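Local coordinates for protein Pts system, fructose-specific iiabc component (Borrelia burgdorferi, PDB 5DLE) that probably serves, as the IIB domain of a fructose-specific phosphotransferase permease, to pass phosphate to fructose as the sugar enters the cell, at residues V15-C20 with E48-I53. Sequence-based numbering, arbitrary orientation.
Sequences VAVTAC and ETQGSI
Val17 pairs with Glu48, Thr18 with Thr49 and Ala19 with Gln50 where two parallel strands, joined through helix 25-40 as a beta-alpha-beta crossover, lie side by side in the sheet of this IIB domain. The tight part is the strand pair itself. Glu48 N donates to Ala16 O at 2.9 Å, Thr18 N to Glu48 O and Gln50 N to Thr18 O, and Thr18 is thus gripped through both its amide and its carbonyl.

On the face carrying Val17, Glu48 and Gln50, the valine has CG1 anti to its backbone N (chi1 -179°), and its two methyls lie along the end of the glutamate, CG1 3.9 Å from Glu48 OE2. Branched and apolar, valine suits a buried strand and walls this carboxylate. Gln50 NE2 reaches back, with the partner nearly in its amide plane, to bond Glu48 OE2 at 2.8 Å; Glu48 OE1 forms a salt bridge with Arg82 and accepts a hydrogen bond from Leu59 N, which probably offsets the buried charge. The close pairing brings Ala19 CB to 3.7 Å from Gln50 CB, and alanine adds nothing further where the longer glutamine chain lies.

The opposite face looks to helix 25-40. Thr18 OG1 bonds Thr27 O, and its side chain packs on Ala30 and Ala31 of that helix.

Beyond Gln50 the pairing slackens: Cys20 N reaches Gln50 O only at 3.3 Å with an N-H...O angle of 135°, an acceptor shared with Thr27 OG1, while the chain leaves the strand at Gly51 and Ser52 is exposed. Cys20, in the loop just past the strand, beside His26 of its own chain and His26 of a second subunit, probably is the phosphocysteine of this family. On the helix-facing side, Thr18 OG1 sits 3.5 Å from the methyl CG2 of Thr49.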
loop_
_atom_site.group_PDB
_atom_site.type_symbol
_atom_site.label_atom_id
_atom_site.label_comp_id
_atom_site.label_asym_id
_atom_site.label_seq_id
_atom_site.Cartn_x
_atom_site.Cartn_y
_atom_site.Cartn_z
ATOM N N VAL A 15 -19.720 -6.877 -12.303
ATOM C CA VAL A 15 -18.476 -6.268 -12.776
ATOM C C VAL A 15 -18.123 -5.115 -11.852
ATOM O O VAL A 15 -18.996 -4.486 -11.227
ATOM C CB VAL A 15 -18.539 -5.798 -14.248
ATOM C CG1 VAL A 15 -18.750 -7.015 -15.165
ATOM C CG2 VAL A 15 -19.628 -4.733 -14.459
ATOM N N ALA A 16 -16.824 -4.852 -11.734
ATOM C CA ALA A 16 -16.400 -3.766 -10.864
ATOM C C ALA A 16 -15.243 -3.017 -11.503
ATOM O O ALA A 16 -14.504 -3.579 -12.330
ATOM C CB ALA A 16 -15.953 -4.285 -9.483
ATOM N N VAL A 17 -15.065 -1.750 -11.093
ATOM C CA VAL A 17 -13.837 -1.008 -11.387
ATOM C C VAL A 17 -13.292 -0.548 -10.054
ATOM O O VAL A 17 -14.048 0.004 -9.241
ATOM C CB VAL A 17 -14.074 0.226 -12.283
ATOM C CG1 VAL A 17 -12.761 0.935 -12.573
ATOM C CG2 VAL A 17 -14.769 -0.149 -13.595
ATOM N N THR A 18 -11.982 -0.743 -9.830
ATOM C CA THR A 18 -11.360 -0.146 -8.659
ATOM C C THR A 18 -10.319 0.841 -9.163
ATOM O O THR A 18 -9.604 0.578 -10.138
ATOM C CB THR A 18 -10.767 -1.170 -7.723
ATOM O OG1 THR A 18 -9.615 -1.810 -8.325
ATOM C CG2 THR A 18 -11.848 -2.204 -7.303
ATOM N N ALA A 19 -10.268 2.012 -8.527
ATOM C CA ALA A 19 -9.376 3.054 -9.037
ATOM C C ALA A 19 -8.957 3.944 -7.888
ATOM O O ALA A 19 -9.767 4.681 -7.361
ATOM C CB ALA A 19 -10.064 3.877 -10.126
ATOM N N CYS A 20 -7.685 3.871 -7.515
ATOM C CA CYS A 20 -7.114 4.804 -6.526
ATOM C C CYS A 20 -5.821 5.323 -7.132
ATOM O O CYS A 20 -4.931 4.525 -7.446
ATOM C CB CYS A 20 -6.896 4.082 -5.213
ATOM S SG CYS A 20 -6.043 5.198 -4.038
ATOM N N GLU A 48 -11.900 -4.517 -13.338
ATOM C CA GLU A 48 -10.947 -3.636 -13.990
ATOM C C GLU A 48 -10.236 -2.813 -12.925
ATOM O O GLU A 48 -10.874 -2.302 -12.005
ATOM C CB GLU A 48 -11.704 -2.708 -14.950
ATOM C CG GLU A 48 -10.962 -1.459 -15.395
ATOM C CD GLU A 48 -11.830 -0.603 -16.332
ATOM O OE1 GLU A 48 -12.628 -1.188 -17.083
ATOM O OE2 GLU A 48 -11.748 0.642 -16.294
ATOM N N THR A 49 -8.925 -2.657 -13.061
ATOM C CA THR A 49 -8.184 -1.870 -12.091
ATOM C C THR A 49 -7.540 -0.655 -12.749
ATOM O O THR A 49 -7.116 -0.710 -13.899
ATOM C CB THR A 49 -7.074 -2.700 -11.395
ATOM O OG1 THR A 49 -6.202 -3.306 -12.362
ATOM C CG2 THR A 49 -7.665 -3.794 -10.496
ATOM N N GLN A 50 -7.480 0.442 -11.995
ATOM C CA GLN A 50 -6.796 1.669 -12.435
ATOM C C GLN A 50 -5.967 2.253 -11.300
ATOM O O GLN A 50 -6.481 2.472 -10.201
ATOM C CB GLN A 50 -7.813 2.730 -12.885
ATOM C CG GLN A 50 -8.954 2.202 -13.771
ATOM C CD GLN A 50 -9.708 3.342 -14.435
ATOM O OE1 GLN A 50 -9.335 4.531 -14.281
ATOM N NE2 GLN A 50 -10.743 3.009 -15.188
ATOM N N GLY A 51 -4.760 2.700 -11.661
ATOM C CA GLY A 51 -3.949 3.560 -10.811
ATOM C C GLY A 51 -3.600 4.903 -11.434
ATOM O O GLY A 51 -4.334 5.425 -12.281
ATOM N N SER A 52 -2.474 5.490 -11.009
ATOM C CA SER A 52 -1.977 6.696 -11.655
ATOM C C SER A 52 -1.321 6.407 -12.997
ATOM O O SER A 52 -1.266 7.294 -13.855
ATOM C CB SER A 52 -0.978 7.406 -10.744
ATOM O OG SER A 52 -1.625 7.942 -9.614
ATOM N N ILE A 53 -0.814 5.191 -13.200
ATOM C CA ILE A 53 -0.095 4.893 -14.434
ATOM C C ILE A 53 -1.064 4.515 -15.543
ATOM O O ILE A 53 -0.960 5.005 -16.674
ATOM C CB ILE A 53 0.951 3.791 -14.188
ATOM C CG1 ILE A 53 1.982 4.272 -13.167
ATOM C CG2 ILE A 53 1.637 3.407 -15.486
ATOM C CD1 ILE A 53 2.956 3.226 -12.741
#